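Zinc phosphodiesterase ELAC protein 1 (Homo sapiens, PDB 3ZWF) is a homodimeric zinc phosphodiesterase with tRNA 3'-processing endonuclease activity that acts in tRNA repair by removing a 2',3'-cyclic phosphate from cleaved tRNAs. Local coordinates at residues 4-9 and 44-49; 175-178 and 184-187; 122-127 and 154-159. All coordinates share one frame; numbering follows the deposited sequence.

How the contacts relate
From the N terminus, the chain first comes back on itself at contact 1, where the loop after helix 39-45 reaches the end of strand 2-5; the 34 residues in between include the antiparallel strands 21-26 and 29-33. Contact 3 closes next, joining the ends of strands 116-121 and 153-154 at the far edge of the same sheet. Contact 2, a tight hairpin in the second sheet, comes last. The three follow in series, none nested or crossed. Contacts 2 and 3 touch through Arg177 with Thr124 and Leu178 with Gln127, so the sheet edge is tied to the hairpin, while contact 1 lies across the chain's centre, its centre about 23 Å from that of contact 2.

Contact 1: 4-9 and 44-49; sequences TFLGTG and MKSQLK. With EDO (1,2-ethanediol), chain G.
Leu6 and Ser46 bring the two backbones nearest, yet their CA atoms stay 7.8 Å apart, and no hydrogen bond crosses between 4-9 and 44-49. Strand residues Thr4 and Phe5 run into a corner at Leu6, while 44-49 leaves helical geometry at Ser46. The side chains meet across the gap mainly through methyl groups. Leu48 CD1 lies 3.8 Å from Thr4 CG2 and also meets Leu6 CD2, 4.1 Å away. That same Leu6 methyl reaches Ser46 CB at 3.9 Å, so this one methyl touches both Ser46 and Leu48. Thr4 CG2 stands opposite its backbone N (chi1 -60° for OG1), and OG1 is turned beside that N, where it hydrogen-bonds O2 of a 1,2-ethanediol, probably carried over from crystallisation, with Thr4 OG1 to EDO O2 at 2.6 Å. The diol also passes Leu48 CD2, 3.4 Å from EDO O2. Within the loop, Ser46 OG accepts the N-H of Leu48 (3.0 Å from OG to N), an ST turn, and is also bonded to Leu43 O, so two bonds grip the hydroxyl just after the helix. Leu6 and Gly7 both face Ala21 of strand 21-26, a classic beta bulge. Leu6 and Leu48 both pack on Leu43 of helix 39-45 and on Val23 of strand 21-26, so the contact joins the end of that helix to strands 2-5 and 21-26 of the metallo-beta-lactamase fold.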
loop_
_atom_site.group_PDB
_atom_site.type_symbol
_atom_site.label_atom_id
_atom_site.label_comp_id
_atom_site.label_asym_id
_atom_site.label_seq_id
_atom_site.Cartn_x
_atom_site.Cartn_y
_atom_site.Cartn_z
ATOM N N THR A 4 -11.683 -9.195 -14.613
ATOM C CA THR A 4 -10.504 -8.427 -14.980
ATOM C C THR A 4 -9.384 -8.641 -13.954
ATOM O O THR A 4 -9.555 -8.368 -12.768
ATOM C CB THR A 4 -10.807 -6.911 -15.051
ATOM O OG1 THR A 4 -11.818 -6.656 -16.024
ATOM C CG2 THR A 4 -9.517 -6.103 -15.414
ATOM N N PHE A 5 -8.245 -9.128 -14.416
ATOM C CA PHE A 5 -7.063 -9.294 -13.561
ATOM C C PHE A 5 -6.317 -7.995 -13.412
ATOM O O PHE A 5 -5.841 -7.435 -14.383
ATOM C CB PHE A 5 -6.162 -10.393 -14.106
ATOM C CG PHE A 5 -6.800 -11.739 -14.024
ATOM C CD1 PHE A 5 -7.673 -12.131 -15.008
ATOM C CD2 PHE A 5 -6.637 -12.565 -12.904
ATOM C CE1 PHE A 5 -8.348 -13.365 -14.942
ATOM C CE2 PHE A 5 -7.339 -13.821 -12.837
ATOM C CZ PHE A 5 -8.163 -14.191 -13.841
ATOM N N LEU A 6 -6.149 -7.522 -12.191
ATOM C CA LEU A 6 -5.393 -6.315 -11.929
ATOM C C LEU A 6 -3.942 -6.608 -11.518
ATOM O O LEU A 6 -3.010 -5.874 -11.879
ATOM C CB LEU A 6 -6.088 -5.412 -10.912
ATOM C CG LEU A 6 -7.464 -4.908 -11.368
ATOM C CD1 LEU A 6 -8.248 -4.290 -10.249
ATOM C CD2 LEU A 6 -7.389 -3.955 -12.572
ATOM N N GLY A 7 -3.765 -7.682 -10.771
ATOM C CA GLY A 7 -2.460 -8.131 -10.349
ATOM C C GLY A 7 -2.410 -9.630 -10.259
ATOM O O GLY A 7 -3.292 -10.298 -9.612
ATOM N N THR A 8 -1.381 -10.158 -10.875
ATOM C CA THR A 8 -1.207 -11.590 -11.133
ATOM C C THR A 8 0.082 -12.128 -10.519
ATOM O O THR A 8 0.458 -13.247 -10.769
ATOM C CB THR A 8 -1.266 -11.875 -12.610
ATOM O OG1 THR A 8 -0.198 -11.194 -13.334
ATOM C CG2 THR A 8 -2.644 -11.416 -13.195
ATOM N N GLY A 9 0.782 -11.302 -9.737
ATOM C CA GLY A 9 2.007 -11.771 -9.145
ATOM C C GLY A 9 1.873 -12.267 -7.722
ATOM O O GLY A 9 0.952 -11.868 -6.957
ATOM N N MET A 44 -6.837 2.422 -12.020
ATOM C CA MET A 44 -6.776 3.606 -12.860
ATOM C C MET A 44 -6.332 3.297 -14.282
ATOM O O MET A 44 -6.890 3.839 -15.218
ATOM C CB MET A 44 -5.885 4.685 -12.213
ATOM C CG MET A 44 -6.438 5.141 -10.918
ATOM S SD MET A 44 -5.180 6.224 -10.178
ATOM C CE MET A 44 -5.319 7.684 -11.195
ATOM N N LYS A 45 -5.340 2.411 -14.434
ATOM C CA LYS A 45 -4.777 2.035 -15.729
ATOM C C LYS A 45 -5.754 1.172 -16.527
ATOM O O LYS A 45 -5.707 1.159 -17.737
ATOM C CB LYS A 45 -3.472 1.244 -15.566
ATOM C CG LYS A 45 -2.252 2.110 -15.118
ATOM C CD LYS A 45 -1.066 1.324 -14.477
ATOM C CE LYS A 45 -0.417 0.234 -15.296
ATOM N NZ LYS A 45 0.430 -0.699 -14.399
ATOM N N SER A 46 -6.633 0.472 -15.815
ATOM C CA SER A 46 -7.622 -0.408 -16.438
ATOM C C SER A 46 -8.813 0.362 -17.016
ATOM O O SER A 46 -8.956 1.554 -16.811
ATOM C CB SER A 46 -8.111 -1.439 -15.426
ATOM O OG SER A 46 -9.117 -0.894 -14.590
ATOM N N GLN A 47 -9.697 -0.346 -17.716
ATOM C CA GLN A 47 -10.990 0.236 -18.153
ATOM C C GLN A 47 -12.049 0.334 -17.052
ATOM O O GLN A 47 -13.123 0.890 -17.265
ATOM C CB GLN A 47 -11.568 -0.523 -19.360
ATOM N N LEU A 48 -11.742 -0.190 -15.872
ATOM C CA LEU A 48 -12.666 -0.169 -14.731
ATOM C C LEU A 48 -12.547 1.137 -13.961
ATOM O O LEU A 48 -11.563 1.858 -14.097
ATOM C CB LEU A 48 -12.323 -1.290 -13.773
ATOM C CG LEU A 48 -12.236 -2.690 -14.330
ATOM C CD1 LEU A 48 -11.413 -3.516 -13.356
ATOM C CD2 LEU A 48 -13.638 -3.263 -14.518
ATOM N N LYS A 49 -13.545 1.414 -13.131
ATOM C CA LYS A 49 -13.556 2.613 -12.283
ATOM C C LYS A 49 -13.745 2.215 -10.812
ATOM O O LYS A 49 -14.700 1.498 -10.467
ATOM C CB LYS A 49 -14.666 3.575 -12.733
HETATM C C1 EDO G . -10.368 -3.119 -18.162
HETATM O O1 EDO G . -9.319 -4.051 -17.881
HETATM C C2 EDO G . -11.696 -3.769 -18.522
HETATM O O2 EDO G . -12.237 -4.468 -17.417
#

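Contact 2: 175-178 and 184-187; sequences AFRL and SFGF
Gly186 lies over one face of the Phe176 ring: its CA sits 4.0 Å from the ring centroid, 17° off the normal, a CH-pi contact offset toward the rim. The ring gets there because CG of Phe176 is wedged between its own N and carbonyl carbon (chi1 54°), which lays the phenyl back across the neighbouring strand, where glycine has no side chain to obstruct it. The Phe185 ring instead presents its edge to Phe176 O, 3.6 Å from CD1 of Phe185. On the side shared with Phe185, the Phe187 ring meets Ala175 obliquely, CD1 lying 3.8 Å from Ala175 CB. These residues belong to the antiparallel beta hairpin of strands 171-179 and 184-191, part of the second sheet of the metallo-beta-lactamase sandwich. Phe176 and Gly186 form a hydrogen-bonded pair: each backbone N reaches the other's O at 2.9 Å. Ala175 with Phe187 and Arg177 with Phe185 make the flanking non-hydrogen-bonded pairs. On the same side of the sheet as Phe176, Leu178 extends CD1 over the peptide between Phe185 and Gly186, 3.5 Å from Phe185 C, and both Phe176 and Leu178 pack on Leu249 of strand 245-249. The turn between the strands carries His180, a ligand of one catalytic zinc. Ser184 OG is hydrogen-bonded to the carbonyl O of Asp251, the residue that ligates both zinc ions.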
loop_
_atom_site.group_PDB
_atom_site.type_symbol
_atom_site.label_atom_id
_atom_site.label_comp_id
_atom_site.label_asym_id
_atom_site.label_seq_id
_atom_site.Cartn_x
_atom_site.Cartn_y
_atom_site.Cartn_z
ATOM N N ALA A 175 -18.115 -18.501 1.186
ATOM C CA ALA A 175 -16.675 -18.738 1.327
ATOM C C ALA A 175 -16.456 -20.170 1.828
ATOM O O ALA A 175 -17.332 -20.800 2.433
ATOM C CB ALA A 175 -16.030 -17.742 2.263
ATOM N N PHE A 176 -15.268 -20.674 1.559
ATOM C CA PHE A 176 -14.844 -21.974 2.059
ATOM C C PHE A 176 -13.366 -21.931 2.449
ATOM O O PHE A 176 -12.621 -21.042 2.036
ATOM C CB PHE A 176 -15.128 -23.104 1.053
ATOM C CG PHE A 176 -14.560 -22.875 -0.343
ATOM C CD1 PHE A 176 -15.215 -22.093 -1.271
ATOM C CD2 PHE A 176 -13.344 -23.440 -0.706
ATOM C CE1 PHE A 176 -14.680 -21.877 -2.508
ATOM C CE2 PHE A 176 -12.799 -23.262 -1.982
ATOM C CZ PHE A 176 -13.475 -22.470 -2.895
ATOM N N ARG A 177 -12.967 -22.913 3.241
ATOM C CA ARG A 177 -11.665 -22.916 3.885
ATOM C C ARG A 177 -10.610 -23.560 2.997
ATOM O O ARG A 177 -10.832 -24.654 2.412
ATOM C CB ARG A 177 -11.705 -23.662 5.207
ATOM C CG ARG A 177 -12.657 -23.041 6.238
ATOM C CD ARG A 177 -12.765 -23.932 7.463
ATOM N NE ARG A 177 -13.385 -25.193 7.105
ATOM C CZ ARG A 177 -13.283 -26.321 7.791
ATOM N NH1 ARG A 177 -12.582 -26.378 8.917
ATOM N NH2 ARG A 177 -13.897 -27.412 7.346
ATOM N N LEU A 178 -9.483 -22.859 2.945
ATOM C CA LEU A 178 -8.254 -23.320 2.311
ATOM C C LEU A 178 -7.135 -23.484 3.323
ATOM O O LEU A 178 -7.232 -22.979 4.439
ATOM C CB LEU A 178 -7.794 -22.332 1.215
ATOM C CG LEU A 178 -8.850 -21.952 0.180
ATOM C CD1 LEU A 178 -8.321 -20.973 -0.867
ATOM C CD2 LEU A 178 -9.330 -23.207 -0.576
ATOM N N SER A 184 -6.699 -19.136 4.907
ATOM C CA SER A 184 -7.035 -18.545 3.650
ATOM C C SER A 184 -8.371 -19.108 3.163
ATOM O O SER A 184 -8.772 -20.212 3.557
ATOM C CB SER A 184 -5.893 -18.802 2.649
ATOM O OG SER A 184 -6.153 -18.271 1.351
ATOM N N PHE A 185 -9.056 -18.304 2.352
ATOM C CA PHE A 185 -10.417 -18.588 1.917
ATOM C C PHE A 185 -10.540 -18.538 0.415
ATOM O O PHE A 185 -9.842 -17.810 -0.279
ATOM C CB PHE A 185 -11.436 -17.621 2.545
ATOM C CG PHE A 185 -11.461 -17.675 4.051
ATOM C CD1 PHE A 185 -12.184 -18.665 4.739
ATOM C CD2 PHE A 185 -10.748 -16.747 4.777
ATOM C CE1 PHE A 185 -12.178 -18.708 6.107
ATOM C CE2 PHE A 185 -10.755 -16.799 6.125
ATOM C CZ PHE A 185 -11.463 -17.777 6.799
ATOM N N GLY A 186 -11.444 -19.378 -0.075
ATOM C CA GLY A 186 -11.966 -19.264 -1.410
ATOM C C GLY A 186 -13.409 -18.777 -1.399
ATOM O O GLY A 186 -14.143 -18.896 -0.380
ATOM N N PHE A 187 -13.817 -18.202 -2.512
ATOM C CA PHE A 187 -15.134 -17.625 -2.661
ATOM C C PHE A 187 -15.812 -18.227 -3.866
ATOM O O PHE A 187 -15.199 -18.379 -4.937
ATOM C CB PHE A 187 -15.077 -16.116 -2.812
ATOM C CG PHE A 187 -14.442 -15.419 -1.631
ATOM C CD1 PHE A 187 -15.148 -15.215 -0.473
ATOM C CD2 PHE A 187 -13.121 -15.003 -1.701
ATOM C CE1 PHE A 187 -14.570 -14.594 0.625
ATOM C CE2 PHE A 187 -12.530 -14.386 -0.604
ATOM C CZ PHE A 187 -13.261 -14.174 0.565
#

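Contact 3: 122-127 and 154-159; sequences VPTADQ and ILLDSE
Val122 N bonds to Ile154 O at 3.0 Å, a nearly straight link (163° at the hydrogen), and a water joins the carbonyl of the same Val122 to Leu156 N, donating to the former and accepting from the latter. Beside the direct bond, the side chains of Val122 and Leu155 lie alongside each other and point the same way, Val122 CG2 3.8 Å from Leu155 CD2. The valine brings that methyl there by setting CG1 opposite its backbone N (chi1 176°), which leaves CG2 beside the N and near Ile154 O. A looser apolar contact follows, Thr124 CG2 to Leu156 CD2 at 4.2 Å. Ile154 closes strand 153-154, the outermost strand of the first sheet within this chain, and Val122 follows strand 116-121, so the bond lies at the end of this parallel pair, at one edge of the metallo-beta-lactamase sandwich. Where 122-127 turns into a short 3-10 segment at 125-127, side chains fix its shape. Thr124 N donates to a lone pair of Gln127 OE1 in the plane of the amide, 2.9 Å away, while Thr124 OG1 gives its proton to Asp126 OD1 at 2.6 Å. Arg177 NH1 also bonds to that hydroxyl and makes a long, weak ion pair with Asp126 OD1, which probably helps keep the carboxylate charged. Gln127 uses the other end of its amide, NE2, to reach Leu178 O, and Leu156 rests on Arg177 and Tyr163. The Tyr163 hydroxyl is a second partner of Val122 O, in addition to the bridging water.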
loop_
_atom_site.group_PDB
_atom_site.type_symbol
_atom_site.label_atom_id
_atom_site.label_comp_id
_atom_site.label_asym_id
_atom_site.label_seq_id
_atom_site.Cartn_x
_atom_site.Cartn_y
_atom_site.Cartn_z
ATOM N N VAL A 122 -14.519 -16.254 10.452
ATOM C CA VAL A 122 -13.769 -16.872 11.553
ATOM C C VAL A 122 -13.144 -18.162 11.028
ATOM O O VAL A 122 -13.875 -19.176 10.747
ATOM C CB VAL A 122 -14.659 -17.186 12.806
ATOM C CG1 VAL A 122 -13.844 -17.905 13.881
ATOM C CG2 VAL A 122 -15.239 -15.896 13.352
ATOM N N PRO A 123 -11.819 -18.171 10.900
ATOM C CA PRO A 123 -11.157 -19.376 10.438
ATOM C C PRO A 123 -11.091 -20.488 11.494
ATOM O O PRO A 123 -11.358 -20.272 12.683
ATOM C CB PRO A 123 -9.768 -18.884 10.094
ATOM C CG PRO A 123 -9.561 -17.752 11.028
ATOM C CD PRO A 123 -10.857 -17.107 11.240
ATOM N N THR A 124 -10.740 -21.679 11.032
ATOM C CA THR A 124 -10.481 -22.798 11.930
ATOM C C THR A 124 -8.968 -23.031 11.965
ATOM O O THR A 124 -8.252 -22.722 11.006
ATOM C CB THR A 124 -11.267 -24.050 11.582
ATOM O OG1 THR A 124 -10.869 -24.540 10.299
ATOM C CG2 THR A 124 -12.763 -23.744 11.609
ATOM N N ALA A 125 -8.523 -23.610 13.079
ATOM C CA ALA A 125 -7.089 -23.792 13.373
ATOM C C ALA A 125 -6.412 -24.742 12.367
ATOM O O ALA A 125 -5.215 -24.620 12.090
ATOM C CB ALA A 125 -6.919 -24.329 14.817
ATOM N N ASP A 126 -7.190 -25.663 11.791
ATOM C CA ASP A 126 -6.635 -26.638 10.835
ATOM C C ASP A 126 -6.471 -26.084 9.403
ATOM O O ASP A 126 -6.205 -26.820 8.488
ATOM C CB ASP A 126 -7.410 -27.976 10.832
ATOM C CG ASP A 126 -8.877 -27.841 10.406
ATOM O OD1 ASP A 126 -9.406 -26.724 10.331
ATOM O OD2 ASP A 126 -9.534 -28.883 10.166
ATOM N N GLN A 127 -6.603 -24.767 9.253
ATOM C CA GLN A 127 -6.365 -24.095 7.989
ATOM C C GLN A 127 -4.911 -23.676 7.847
ATOM O O GLN A 127 -4.548 -23.111 6.844
ATOM C CB GLN A 127 -7.215 -22.841 7.870
ATOM C CG GLN A 127 -8.686 -23.155 7.624
ATOM C CD GLN A 127 -9.488 -21.902 7.321
ATOM O OE1 GLN A 127 -10.220 -21.409 8.173
ATOM N NE2 GLN A 127 -9.333 -21.363 6.090
ATOM N N ILE A 154 -18.857 -14.124 11.095
ATOM C CA ILE A 154 -19.426 -15.203 10.294
ATOM C C ILE A 154 -18.718 -16.498 10.618
ATOM O O ILE A 154 -17.515 -16.648 10.386
ATOM C CB ILE A 154 -19.358 -14.953 8.782
ATOM C CG1 ILE A 154 -19.975 -13.598 8.401
ATOM C CG2 ILE A 154 -20.093 -16.081 8.025
ATOM C CD1 ILE A 154 -19.829 -13.274 6.924
ATOM N N LEU A 155 -19.515 -17.464 11.082
ATOM C CA LEU A 155 -18.991 -18.753 11.518
ATOM C C LEU A 155 -19.097 -19.773 10.410
ATOM O O LEU A 155 -20.006 -19.726 9.587
ATOM C CB LEU A 155 -19.700 -19.255 12.774
ATOM C CG LEU A 155 -19.738 -18.300 13.957
ATOM C CD1 LEU A 155 -20.346 -19.007 15.187
ATOM C CD2 LEU A 155 -18.357 -17.814 14.334
ATOM N N LEU A 156 -18.182 -20.730 10.418
ATOM C CA LEU A 156 -18.304 -21.891 9.550
ATOM C C LEU A 156 -19.573 -22.647 9.873
ATOM O O LEU A 156 -19.876 -22.893 11.022
ATOM C CB LEU A 156 -17.115 -22.825 9.746
ATOM C CG LEU A 156 -17.058 -24.040 8.807
ATOM C CD1 LEU A 156 -16.715 -23.677 7.365
ATOM C CD2 LEU A 156 -16.080 -25.049 9.387
ATOM N N ASP A 157 -20.331 -22.965 8.854
ATOM C CA ASP A 157 -21.498 -23.790 9.056
ATOM C C ASP A 157 -21.051 -25.238 9.000
ATOM O O ASP A 157 -20.585 -25.678 7.968
ATOM C CB ASP A 157 -22.539 -23.526 7.992
ATOM C CG ASP A 157 -23.799 -24.244 8.305
ATOM O OD1 ASP A 157 -23.816 -25.493 8.134
ATOM O OD2 ASP A 157 -24.698 -23.567 8.850
ATOM N N SER A 158 -21.239 -25.974 10.090
ATOM C CA SER A 158 -20.700 -27.335 10.195
ATOM C C SER A 158 -21.418 -28.332 9.295
ATOM O O SER A 158 -20.823 -29.314 8.880
ATOM C CB SER A 158 -20.780 -27.856 11.624
ATOM O OG SER A 158 -19.961 -29.002 11.789
ATOM N N GLU A 159 -22.694 -28.087 9.011
ATOM C CA GLU A 159 -23.449 -28.965 8.105
ATOM C C GLU A 159 -22.953 -28.807 6.655
ATOM O O GLU A 159 -22.662 -29.785 5.971
ATOM C CB GLU A 159 -24.960 -28.700 8.204
HETATM O O HOH W 1 -15.784 -20.405 12.136
#